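Local structure of putative lipoprotein LppA (Mycobacterium tuberculosis, 2V7S) at residues 48-53 with 187-192; 119-124 with 176-181. The protein is a putative lipoprotein of pathogenic mycobacteria, of unknown function, probably tethered to the cell membrane by its lipid anchor. All coordinates share one frame; numbering follows the deposited sequence.

Contact 1: residues 48-53 with 187-192; sequences QLIDSM and CFLLQK
The side chain of Leu189 pushes its forked end against the helical segment that carries Ile50 and Met53. Its CD1 lies 3.4 Å from Ile50 O, which also accepts a bond from Met53 N at 2.9 Å. Leu189 CG meets Met53 CB at 3.9 Å, and Leu189 CD1 also comes within 4.0 Å of Ile50 CG2, the isoleucine running across the leucine, nearly perpendicular; with CG2 anti to the backbone N (CG1 chi1 -69°), it is this branch of Ile50 that faces the leucine. Selenomethionine Met53 extends from its CB contact with Leu189 to Cys187, just before strand 188-189. A bend at its last torsion, chi3 68°, turns CE onto Cys187, 3.6 Å from SG, which is itself tied to Cys104 by a disulfide. No direct hydrogen bond crosses between the two segments. Instead one water bridges the backbones, donating to Met53 O at 2.8 Å and accepting from Leu189 N at 2.8 Å. Leu194 and Leu107 add to the apolar surroundings, while Leu41 of the second subunit packs on Met53. This is a buried helix-to-strand contact, joining helix 37-53 to edge strand 188-189 of the small antiparallel sheet beside its disulfide.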
ATOM      1  N   GLN A  48       8.033  -6.473   5.374  1.00 21.21           N
ATOM      2  CA  GLN A  48       7.411  -7.794   5.489  1.00 21.36           C
ATOM      3  C   GLN A  48       7.014  -8.413   4.137  1.00 20.69           C
ATOM      4  O   GLN A  48       7.145  -9.630   3.943  1.00 19.91           O
ATOM      5  CB  GLN A  48       6.196  -7.720   6.429  1.00 21.19           C
ATOM      6  CG  GLN A  48       6.593  -7.440   7.881  1.00 22.83           C
ATOM      7  CD  GLN A  48       5.418  -7.151   8.812  1.00 23.59           C
ATOM      8  OE1 GLN A  48       4.258  -7.130   8.402  1.00 28.47           O
ATOM      9  NE2 GLN A  48       5.728  -6.925  10.079  1.00 26.21           N
ATOM     10  N   LEU A  49       6.515  -7.586   3.231  1.00 20.65           N
ATOM     11  CA  LEU A  49       6.109  -8.039   1.898  1.00 22.64           C
ATOM     12  C   LEU A  49       7.309  -8.646   1.179  1.00 21.58           C
ATOM     13  O   LEU A  49       7.268  -9.784   0.687  1.00 21.97           O
ATOM     14  CB  LEU A  49       5.545  -6.878   1.058  1.00 22.76           C
ATOM     15  CG  LEU A  49       5.073  -7.238  -0.367  1.00 24.67           C
ATOM     16  CD1 LEU A  49       3.871  -8.112  -0.281  1.00 26.29           C
ATOM     17  CD2 LEU A  49       4.673  -5.977  -1.106  1.00 25.81           C
ATOM     18  N   ILE A  50       8.385  -7.876   1.118  1.00 21.33           N
ATOM     19  CA  ILE A  50       9.627  -8.365   0.526  1.00 22.06           C
ATOM     20  C   ILE A  50      10.091  -9.662   1.191  1.00 21.72           C
ATOM     21  O   ILE A  50      10.344 -10.661   0.502  1.00 22.03           O
ATOM     22  CB  ILE A  50      10.688  -7.255   0.586  1.00 22.38           C
ATOM     23  CG1 ILE A  50      10.258  -6.143  -0.401  1.00 23.28           C
ATOM     24  CG2 ILE A  50      12.099  -7.813   0.284  1.00 22.13           C
ATOM     25  CD1 ILE A  50      11.034  -4.847  -0.289  1.00 24.27           C
ATOM     26  N   ASP A  51      10.159  -9.664   2.522  1.00 22.59           N
ATOM     27  CA  ASP A  51      10.664 -10.822   3.269  1.00 22.11           C
ATOM     28  C   ASP A  51       9.826 -12.068   2.996  1.00 22.09           C
ATOM     29  O   ASP A  51      10.358 -13.181   2.834  1.00 19.90           O
ATOM     30  CB  ASP A  51      10.723 -10.559   4.752  1.00 23.33           C
ATOM     31  CG  ASP A  51      11.938  -9.724   5.165  1.00 25.07           C
ATOM     32  OD1 ASP A  51      12.819  -9.390   4.327  1.00 26.34           O
ATOM     33  OD2 ASP A  51      11.980  -9.392   6.355  1.00 27.66           O
ATOM     34  N   SER A  52       8.513 -11.885   2.886  1.00 21.77           N
ATOM     35  CA  SER A  52       7.636 -13.028   2.595  1.00 22.84           C
ATOM     36  C   SER A  52       7.825 -13.625   1.190  1.00 21.90           C
ATOM     37  O   SER A  52       7.321 -14.716   0.905  1.00 22.22           O
ATOM     38  CB  SER A  52       6.169 -12.648   2.822  1.00 23.44           C
ATOM     39  OG  SER A  52       5.724 -11.855   1.760  1.00 28.71           O
HETATM   40  N   MSE A  53       8.518 -12.902   0.313  1.00 20.49           N
HETATM   41  CA  MSE A  53       8.749 -13.349  -1.091  1.00 22.86           C
HETATM   42  C   MSE A  53      10.141 -13.970  -1.305  1.00 20.99           C
HETATM   43  O   MSE A  53      10.434 -14.538  -2.384  1.00 21.85           O
HETATM   44  CB  MSE A  53       8.551 -12.188  -2.063  1.00 19.53           C
HETATM   45  CG  MSE A  53       7.086 -11.857  -2.301  1.00 23.25           C
HETATM   46 SE   MSE A  53       6.892 -10.208  -3.322  1.00 33.04          SE
HETATM   47  CE  MSE A  53       7.614 -10.855  -4.962  1.00 26.78           C
ATOM     48  N   CYS A 187       5.551 -12.555 -10.008  1.00 24.79           N
ATOM     49  CA  CYS A 187       6.495 -11.564  -9.533  1.00 25.09           C
ATOM     50  C   CYS A 187       7.574 -12.261  -8.694  1.00 23.91           C
ATOM     51  O   CYS A 187       7.247 -13.128  -7.863  1.00 24.34           O
ATOM     52  CB  CYS A 187       5.743 -10.484  -8.692  1.00 26.94           C
ATOM     53  SG  CYS A 187       6.828  -9.171  -8.078  1.00 31.52           S
ATOM     54  N   PHE A 188       8.849 -11.934  -8.927  1.00 21.43           N
ATOM     55  CA  PHE A 188       9.950 -12.495  -8.096  1.00 19.70           C
ATOM     56  C   PHE A 188      10.871 -11.355  -7.756  1.00 19.07           C
ATOM     57  O   PHE A 188      11.064 -10.493  -8.567  1.00 18.43           O
ATOM     58  CB  PHE A 188      10.794 -13.557  -8.853  1.00 19.18           C
ATOM     59  CG  PHE A 188      10.043 -14.824  -9.190  1.00 18.97           C
ATOM     60  CD1 PHE A 188       9.155 -14.851 -10.271  1.00 20.31           C
ATOM     61  CD2 PHE A 188      10.206 -15.986  -8.424  1.00 20.50           C
ATOM     62  CE1 PHE A 188       8.413 -16.015 -10.578  1.00 19.95           C
ATOM     63  CE2 PHE A 188       9.490 -17.180  -8.744  1.00 21.06           C
ATOM     64  CZ  PHE A 188       8.591 -17.170  -9.845  1.00 19.88           C
ATOM     65  N   LEU A 189      11.430 -11.369  -6.549  1.00 18.02           N
ATOM     66  CA  LEU A 189      12.488 -10.450  -6.154  1.00 17.16           C
ATOM     67  C   LEU A 189      13.714 -10.655  -7.017  1.00 18.02           C
ATOM     68  O   LEU A 189      14.103 -11.788  -7.315  1.00 17.87           O
ATOM     69  CB  LEU A 189      12.878 -10.716  -4.675  1.00 16.63           C
ATOM     70  CG  LEU A 189      11.811 -10.622  -3.569  1.00 16.18           C
ATOM     71  CD1 LEU A 189      12.380 -10.917  -2.169  1.00 15.66           C
ATOM     72  CD2 LEU A 189      11.263  -9.180  -3.596  1.00 13.75           C
ATOM     73  N   LEU A 190      14.360  -9.554  -7.392  1.00 18.08           N
ATOM     74  CA  LEU A 190      15.649  -9.625  -8.036  1.00 18.15           C
ATOM     75  C   LEU A 190      16.675 -10.282  -7.099  1.00 17.77           C
ATOM     76  O   LEU A 190      16.591 -10.116  -5.888  1.00 17.29           O
ATOM     77  CB  LEU A 190      16.098  -8.187  -8.359  1.00 18.79           C
ATOM     78  CG  LEU A 190      15.143  -7.347  -9.238  1.00 20.35           C
ATOM     79  CD1 LEU A 190      15.654  -5.903  -9.398  1.00 21.21           C
ATOM     80  CD2 LEU A 190      14.966  -7.989 -10.624  1.00 22.56           C
ATOM     81  N   GLN A 191      17.646 -11.010  -7.649  1.00 17.74           N
ATOM     82  CA  GLN A 191      18.699 -11.569  -6.810  1.00 18.79           C
ATOM     83  C   GLN A 191      19.400 -10.500  -5.939  1.00 18.41           C
ATOM     84  O   GLN A 191      19.742 -10.764  -4.797  1.00 17.87           O
ATOM     85  CB  GLN A 191      19.724 -12.382  -7.623  1.00 18.65           C
ATOM     86  CG  GLN A 191      20.828 -12.950  -6.728  1.00 20.38           C
ATOM     87  CD  GLN A 191      20.271 -13.999  -5.786  1.00 21.40           C
ATOM     88  OE1 GLN A 191      19.408 -14.787  -6.182  1.00 22.44           O
ATOM     89  NE2 GLN A 191      20.752 -14.028  -4.556  1.00 21.79           N
ATOM     90  N   LYS A 192      19.553  -9.275  -6.436  1.00 19.65           N
ATOM     91  CA  LYS A 192      20.197  -8.237  -5.597  1.00 20.23           C
ATOM     92  C   LYS A 192      19.430  -7.925  -4.298  1.00 20.33           C
ATOM     93  O   LYS A 192      20.038  -7.603  -3.260  1.00 20.68           O
ATOM     94  CB  LYS A 192      20.458  -6.970  -6.405  1.00 21.73           C
ATOM     95  CG  LYS A 192      19.218  -6.313  -7.020  1.00 23.93           C
ATOM     96  CD  LYS A 192      19.630  -4.909  -7.518  1.00 32.22           C
ATOM     97  CE  LYS A 192      18.459  -4.139  -8.084  1.00 32.00           C
ATOM     98  NZ  LYS A 192      18.936  -2.874  -8.754  1.00 38.90           N
TER
HETATM   99  O   HOH W   1      11.017 -13.689  -4.958  1.00 14.44           O

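Contact 2: residues 119-124 with 176-181; sequences SVMFGA and IKFATL
Ala179 O receives the shortest direct hydrogen bond between the strands, from Phe122 N at 2.9 Å and nearly straight (176° at the hydrogen). Two residue pairs along, Val120 and Leu181 form an antiparallel hydrogen-bonded pair: Val120 N gives to Leu181 O at 3.2 Å, in the carbonyl plane, and Leu181 N returns a bond to Val120 O at 3.0 Å. Between these bonds Met121 and Thr180 make a non-hydrogen-bonded pair. Beyond Ala179 a water continues the pairing, accepting from Ala179 N at 2.7 Å and donating to Phe122 O and, weakly, to Ala124 O. On the face of Met121, a selenomethionine, the chain bends at chi2 and chi3 and carries SE obliquely to the Phe178 ring, 4.3 Å from its centroid, a Met-aromatic contact. On the other face Val120 and Leu181 run alongside each other in the same direction. Phe122 CE1 approaches Leu181 CB at 3.9 Å, and Val120 CG1 lies over one face of the Phe122 ring, toward its rim. Strand 120-122 lies between 86-88 and 179-184 in the six-stranded antiparallel sheet, with Val120, Phe122 and Leu181 packed against helix 59-80.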
ATOM      1  N   SER A 119      10.935 -14.934 -26.215  1.00 21.57           N
ATOM      2  CA  SER A 119       9.863 -15.130 -27.196  1.00 22.06           C
ATOM      3  C   SER A 119      10.192 -16.245 -28.212  1.00 20.81           C
ATOM      4  O   SER A 119      11.308 -16.347 -28.698  1.00 20.38           O
ATOM      5  CB  SER A 119       9.586 -13.847 -27.978  1.00 23.10           C
ATOM      6  OG  SER A 119       9.386 -12.742 -27.097  1.00 28.99           O
ATOM      7  N   VAL A 120       9.187 -17.061 -28.510  1.00 20.17           N
ATOM      8  CA  VAL A 120       9.298 -18.184 -29.418  1.00 19.63           C
ATOM      9  C   VAL A 120       8.543 -17.785 -30.687  1.00 20.84           C
ATOM     10  O   VAL A 120       7.412 -17.298 -30.586  1.00 18.65           O
ATOM     11  CB  VAL A 120       8.687 -19.456 -28.815  1.00 20.28           C
ATOM     12  CG1 VAL A 120       8.408 -20.492 -29.922  1.00 18.55           C
ATOM     13  CG2 VAL A 120       9.633 -20.086 -27.730  1.00 19.82           C
HETATM   14  N   MSE A 121       9.180 -17.955 -31.857  1.00 18.94           N
HETATM   15  CA  MSE A 121       8.529 -17.714 -33.152  1.00 21.17           C
HETATM   16  C   MSE A 121       8.370 -19.040 -33.909  1.00 20.92           C
HETATM   17  O   MSE A 121       9.376 -19.724 -34.138  1.00 19.60           O
HETATM   18  CB  MSE A 121       9.442 -16.838 -33.996  1.00 21.09           C
HETATM   19  CG  MSE A 121       8.920 -16.625 -35.412  1.00 30.22           C
HETATM   20 SE   MSE A 121       7.509 -15.297 -35.356  1.00 51.28          SE
HETATM   21  CE  MSE A 121       8.671 -13.738 -34.899  1.00 41.31           C
ATOM     22  N   PHE A 122       7.158 -19.388 -34.353  1.00 20.08           N
ATOM     23  CA  PHE A 122       6.988 -20.658 -35.093  1.00 18.89           C
ATOM     24  C   PHE A 122       7.218 -20.387 -36.589  1.00 18.55           C
ATOM     25  O   PHE A 122       7.046 -19.268 -37.039  1.00 18.80           O
ATOM     26  CB  PHE A 122       5.617 -21.310 -34.839  1.00 18.04           C
ATOM     27  CG  PHE A 122       5.453 -21.819 -33.413  1.00 19.76           C
ATOM     28  CD1 PHE A 122       4.824 -21.027 -32.458  1.00 19.65           C
ATOM     29  CD2 PHE A 122       5.933 -23.073 -33.051  1.00 19.11           C
ATOM     30  CE1 PHE A 122       4.686 -21.483 -31.127  1.00 19.10           C
ATOM     31  CE2 PHE A 122       5.825 -23.542 -31.700  1.00 19.90           C
ATOM     32  CZ  PHE A 122       5.161 -22.719 -30.764  1.00 18.90           C
ATOM     33  N   GLY A 123       7.673 -21.396 -37.317  1.00 18.83           N
ATOM     34  CA  GLY A 123       8.021 -21.246 -38.731  1.00 17.56           C
ATOM     35  C   GLY A 123       6.774 -21.103 -39.582  1.00 18.34           C
ATOM     36  O   GLY A 123       6.680 -20.199 -40.452  1.00 19.44           O
ATOM     37  N   ALA A 124       5.822 -21.992 -39.347  1.00 17.57           N
ATOM     38  CA  ALA A 124       4.576 -22.030 -40.124  1.00 17.88           C
ATOM     39  C   ALA A 124       3.400 -21.555 -39.281  1.00 17.93           C
ATOM     40  O   ALA A 124       3.445 -21.634 -38.024  1.00 18.46           O
ATOM     41  CB  ALA A 124       4.309 -23.447 -40.627  1.00 18.74           C
ATOM     42  N   ILE A 176      -1.547 -14.073 -35.686  1.00 17.11           N
ATOM     43  CA  ILE A 176      -2.255 -13.214 -36.583  1.00 18.90           C
ATOM     44  C   ILE A 176      -1.718 -13.502 -38.002  1.00 18.66           C
ATOM     45  O   ILE A 176      -2.344 -14.266 -38.782  1.00 18.75           O
ATOM     46  CB  ILE A 176      -2.120 -11.708 -36.166  1.00 18.83           C
ATOM     47  CG1 ILE A 176      -2.364 -11.530 -34.665  1.00 21.88           C
ATOM     48  CG2 ILE A 176      -3.035 -10.801 -37.020  1.00 21.60           C
ATOM     49  CD1 ILE A 176      -3.747 -11.921 -34.229  1.00 25.51           C
ATOM     50  N   LYS A 177      -0.581 -12.885 -38.334  1.00 18.34           N
ATOM     51  CA  LYS A 177       0.091 -13.125 -39.623  1.00 18.50           C
ATOM     52  C   LYS A 177       1.123 -14.251 -39.466  1.00 18.35           C
ATOM     53  O   LYS A 177       1.428 -14.980 -40.418  1.00 19.07           O
ATOM     54  CB  LYS A 177       0.733 -11.826 -40.133  1.00 18.58           C
ATOM     55  CG  LYS A 177      -0.289 -10.737 -40.389  1.00 20.81           C
ATOM     56  CD  LYS A 177       0.299  -9.533 -41.097  1.00 25.38           C
ATOM     57  CE  LYS A 177      -0.793  -8.544 -41.444  1.00 28.79           C
ATOM     58  NZ  LYS A 177      -0.514  -7.890 -42.757  1.00 29.11           N
ATOM     59  N   PHE A 178       1.625 -14.410 -38.246  1.00 17.57           N
ATOM     60  CA  PHE A 178       2.629 -15.443 -37.903  1.00 17.31           C
ATOM     61  C   PHE A 178       2.335 -15.822 -36.455  1.00 17.42           C
ATOM     62  O   PHE A 178       1.655 -15.059 -35.772  1.00 17.46           O
ATOM     63  CB  PHE A 178       4.071 -14.918 -38.055  1.00 17.01           C
ATOM     64  CG  PHE A 178       4.339 -13.603 -37.328  1.00 18.12           C
ATOM     65  CD1 PHE A 178       4.080 -12.406 -37.943  1.00 16.98           C
ATOM     66  CD2 PHE A 178       4.861 -13.601 -36.018  1.00 20.60           C
ATOM     67  CE1 PHE A 178       4.288 -11.189 -37.278  1.00 19.59           C
ATOM     68  CE2 PHE A 178       5.109 -12.387 -35.346  1.00 19.60           C
ATOM     69  CZ  PHE A 178       4.793 -11.185 -35.965  1.00 15.79           C
ATOM     70  N   ALA A 179       2.824 -16.984 -36.001  1.00 17.27           N
ATOM     71  CA  ALA A 179       2.512 -17.486 -34.683  1.00 17.47           C
ATOM     72  C   ALA A 179       3.656 -17.375 -33.676  1.00 18.59           C
ATOM     73  O   ALA A 179       4.809 -17.668 -33.997  1.00 16.98           O
ATOM     74  CB  ALA A 179       2.021 -18.928 -34.761  1.00 18.37           C
ATOM     75  N   THR A 180       3.320 -16.948 -32.456  1.00 18.54           N
ATOM     76  CA  THR A 180       4.316 -16.819 -31.403  1.00 20.22           C
ATOM     77  C   THR A 180       3.802 -17.507 -30.156  1.00 20.20           C
ATOM     78  O   THR A 180       2.601 -17.715 -30.004  1.00 19.42           O
ATOM     79  CB  THR A 180       4.602 -15.320 -31.087  1.00 21.22           C
ATOM     80  OG1 THR A 180       3.372 -14.653 -30.735  1.00 22.32           O
ATOM     81  CG2 THR A 180       5.226 -14.617 -32.304  1.00 21.81           C
ATOM     82  N   LEU A 181       4.730 -17.868 -29.274  1.00 20.27           N
ATOM     83  CA  LEU A 181       4.426 -18.262 -27.934  1.00 20.42           C
ATOM     84  C   LEU A 181       5.118 -17.284 -26.970  1.00 21.17           C
ATOM     85  O   LEU A 181       6.353 -17.039 -27.073  1.00 18.37           O
ATOM     86  CB  LEU A 181       4.967 -19.713 -27.692  1.00 19.93           C
ATOM     87  CG  LEU A 181       5.032 -20.228 -26.264  1.00 21.10           C
ATOM     88  CD1 LEU A 181       3.604 -20.363 -25.690  1.00 20.62           C
ATOM     89  CD2 LEU A 181       5.788 -21.595 -26.150  1.00 22.45           C
TER
HETATM   90  O   HOH W   2       4.093 -18.609 -37.706  1.00 16.51           O

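Contacts 1 and 2 flank the centre of the chain, with their own centres 33 Å apart and nearest atoms about 16 Å apart, so they do not touch. Both segments of contact 2 fall between those of contact 1 in sequence. Strand 179-184, which supplies one side of contact 2, is the last strand before 188-189 of contact 1, with three residues between them, so the chain passes from the six-stranded sheet to the three-stranded one. Helix 59-80 spans both regions, its first turn meeting Phe188 and Leu190 and a later part underlying contact 2. The second subunit packs on 48-53, whereas a glycerol, probably from the crystallisation liquor, binds beside Met121.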